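Local coordinates for protein nicotinate-nucleotide pyrophosphorylase (Pyrococcus furiosus, PDB 2I14) that probably joins nicotinate to phosphoribosyl pyrophosphate, at the cost of ATP, to make nicotinate mononucleotide for NAD biosynthesis, at residues P76-M82 and L361-N367. Sequence-based numbering, arbitrary orientation.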
loop_
_atom_site.group_PDB
_atom_site.type_symbol
_atom_site.label_atom_id
_atom_site.label_comp_id
_atom_site.label_asym_id
_atom_site.label_seq_id
_atom_site.Cartn_x
_atom_site.Cartn_y
_atom_site.Cartn_z
ATOM N N PRO A 76 -13.489 -53.245 -6.216
ATOM C CA PRO A 76 -14.770 -53.334 -5.501
ATOM C C PRO A 76 -15.545 -52.039 -5.225
ATOM O O PRO A 76 -16.138 -51.899 -4.148
ATOM C CB PRO A 76 -14.382 -54.026 -4.201
ATOM C CG PRO A 76 -13.261 -54.897 -4.617
ATOM C CD PRO A 76 -12.448 -54.010 -5.504
ATOM N N VAL A 77 -15.579 -51.113 -6.179
ATOM C CA VAL A 77 -16.279 -49.851 -5.949
ATOM C C VAL A 77 -16.975 -49.226 -7.155
ATOM O O VAL A 77 -16.746 -49.613 -8.299
ATOM C CB VAL A 77 -15.309 -48.781 -5.401
ATOM C CG1 VAL A 77 -14.737 -49.218 -4.059
ATOM C CG2 VAL A 77 -14.194 -48.541 -6.413
ATOM N N ASN A 78 -17.830 -48.247 -6.871
ATOM C CA ASN A 78 -18.531 -47.502 -7.910
ATOM C C ASN A 78 -17.871 -46.134 -7.987
ATOM O O ASN A 78 -17.421 -45.595 -6.974
ATOM C CB ASN A 78 -20.008 -47.321 -7.573
ATOM C CG ASN A 78 -20.762 -48.622 -7.591
ATOM O OD1 ASN A 78 -20.435 -49.528 -8.359
ATOM N ND2 ASN A 78 -21.790 -48.723 -6.754
ATOM N N VAL A 79 -17.807 -45.567 -9.182
ATOM C CA VAL A 79 -17.180 -44.270 -9.343
ATOM C C VAL A 79 -18.021 -43.354 -10.222
ATOM O O VAL A 79 -18.075 -43.519 -11.442
ATOM C CB VAL A 79 -15.781 -44.413 -9.971
ATOM C CG1 VAL A 79 -15.103 -43.061 -10.010
ATOM C CG2 VAL A 79 -14.951 -45.422 -9.196
ATOM N N TYR A 80 -18.692 -42.390 -9.602
ATOM C CA TYR A 80 -19.509 -41.441 -10.355
ATOM C C TYR A 80 -18.639 -40.207 -10.576
ATOM O O TYR A 80 -17.749 -39.913 -9.772
ATOM C CB TYR A 80 -20.770 -41.068 -9.573
ATOM C CG TYR A 80 -21.394 -42.232 -8.834
ATOM C CD1 TYR A 80 -20.741 -42.814 -7.745
ATOM C CD2 TYR A 80 -22.641 -42.736 -9.203
ATOM C CE1 TYR A 80 -21.315 -43.866 -7.034
ATOM C CE2 TYR A 80 -23.229 -43.788 -8.497
ATOM C CZ TYR A 80 -22.560 -44.349 -7.408
ATOM O OH TYR A 80 -23.135 -45.369 -6.670
ATOM N N ALA A 81 -18.875 -39.488 -11.662
ATOM C CA ALA A 81 -18.062 -38.315 -11.930
ATOM C C ALA A 81 -18.718 -37.326 -12.884
ATOM O O ALA A 81 -19.821 -37.553 -13.389
ATOM C CB ALA A 81 -16.707 -38.743 -12.484
ATOM N N MET A 82 -18.027 -36.212 -13.097
ATOM C CA MET A 82 -18.473 -35.185 -14.014
ATOM C C MET A 82 -17.676 -35.471 -15.270
ATOM O O MET A 82 -16.597 -36.045 -15.206
ATOM C CB MET A 82 -18.098 -33.789 -13.515
ATOM C CG MET A 82 -18.857 -33.259 -12.305
ATOM S SD MET A 82 -18.425 -31.499 -12.023
ATOM C CE MET A 82 -19.444 -31.144 -10.590
ATOM N N LEU A 361 -23.006 -35.500 -11.954
ATOM C CA LEU A 361 -22.376 -36.732 -11.479
ATOM C C LEU A 361 -23.012 -37.923 -12.198
ATOM O O LEU A 361 -24.188 -38.230 -11.993
ATOM C CB LEU A 361 -22.559 -36.910 -9.966
ATOM C CG LEU A 361 -21.702 -36.143 -8.952
ATOM C CD1 LEU A 361 -20.230 -36.346 -9.275
ATOM C CD2 LEU A 361 -22.059 -34.671 -8.964
ATOM N N LYS A 362 -22.234 -38.591 -13.045
ATOM C CA LYS A 362 -22.734 -39.739 -13.791
ATOM C C LYS A 362 -21.852 -40.936 -13.543
ATOM O O LYS A 362 -20.648 -40.790 -13.367
ATOM C CB LYS A 362 -22.750 -39.440 -15.288
ATOM C CG LYS A 362 -23.655 -38.286 -15.697
ATOM C CD LYS A 362 -25.101 -38.551 -15.294
ATOM C CE LYS A 362 -26.020 -37.420 -15.740
ATOM N NZ LYS A 362 -26.057 -37.278 -17.228
ATOM N N PRO A 363 -22.440 -42.143 -13.524
ATOM C CA PRO A 363 -21.685 -43.382 -13.294
ATOM C C PRO A 363 -20.629 -43.642 -14.369
ATOM O O PRO A 363 -20.932 -43.579 -15.566
ATOM C CB PRO A 363 -22.773 -44.454 -13.295
ATOM C CG PRO A 363 -23.956 -43.725 -12.772
ATOM C CD PRO A 363 -23.889 -42.416 -13.521
ATOM N N ILE A 364 -19.395 -43.920 -13.945
ATOM C CA ILE A 364 -18.324 -44.211 -14.899
ATOM C C ILE A 364 -17.684 -45.571 -14.613
ATOM O O ILE A 364 -17.070 -46.171 -15.493
ATOM C CB ILE A 364 -17.216 -43.110 -14.912
ATOM C CG1 ILE A 364 -16.240 -43.316 -13.763
ATOM C CG2 ILE A 364 -17.848 -41.726 -14.827
ATOM C CD1 ILE A 364 -14.976 -42.548 -13.943
ATOM N N ILE A 365 -17.822 -46.044 -13.379
ATOM C CA ILE A 365 -17.289 -47.345 -13.003
ATOM C C ILE A 365 -18.240 -48.089 -12.087
ATOM O O ILE A 365 -18.481 -47.686 -10.947
ATOM C CB ILE A 365 -15.913 -47.252 -12.312
ATOM C CG1 ILE A 365 -14.814 -47.227 -13.374
ATOM C CG2 ILE A 365 -15.713 -48.440 -11.368
ATOM C CD1 ILE A 365 -13.412 -47.393 -12.822
ATOM N N GLU A 366 -18.785 -49.182 -12.611
ATOM C CA GLU A 366 -19.705 -50.021 -11.863
ATOM C C GLU A 366 -18.955 -51.261 -11.379
ATOM O O GLU A 366 -18.592 -52.138 -12.165
ATOM C CB GLU A 366 -20.891 -50.416 -12.746
ATOM C CG GLU A 366 -21.866 -51.358 -12.068
ATOM C CD GLU A 366 -22.328 -50.836 -10.722
ATOM O OE1 GLU A 366 -23.112 -49.861 -10.706
ATOM O OE2 GLU A 366 -21.898 -51.396 -9.681
ATOM N N ASN A 367 -18.713 -51.308 -10.076
ATOM C CA ASN A 367 -18.000 -52.411 -9.460
ATOM C C ASN A 367 -16.726 -52.776 -10.219
ATOM O O ASN A 367 -16.580 -53.885 -10.720
ATOM C CB ASN A 367 -18.916 -53.625 -9.343
ATOM C CG ASN A 367 -18.253 -54.782 -8.624
ATOM O OD1 ASN A 367 -17.635 -54.601 -7.573
ATOM N ND2 ASN A 367 -18.384 -55.982 -9.179
#
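Val79 O takes two backbone N-H groups at once, from Ile364 N at 2.9 Å and Ile365 N at 3.2 Å, which makes a classic beta bulge between antiparallel strands 77-81 and 357-365. Val79 N answers with a bond to a lone pair of Ile365 O, 2.8 Å away. Toward Met82 the ladder runs on through the reciprocal pair Ala81 N to Lys362 O and Lys362 N to Ala81 O. The extra residue puts both isoleucines against Val79: Ile365 lies alongside it, CB to CB at 3.7 Å, while Ile364 slants across it, CG1 to CG1 at 3.9 Å. Ala69 of helix 65-72 touches both isoleucines. On the side of the sheet that carries Tyr80 and Pro363, Pro363 CG meets Tyr80 CD2 obliquely at 3.9 Å, and the tyrosine hydroxyl bonds to Glu98. Toward Pro76, Asn78 OD1 accepts Asn367 N at 3.0 Å, nearly in line with its C=O; CG set beside the backbone N (chi1 -67°) allows this reach. A leucine here would probably leave Asn367 N without that acceptor and the backbone there less firmly held. Backbone bonds, with one from the Asn78 amide, thus join the quinolinate phosphoribosyltransferase N-terminal region to the nicotinate phosphoribosyltransferase C-terminal region, while Val79, Ala81, Ile364 and Ile365 pack on helix 65-72.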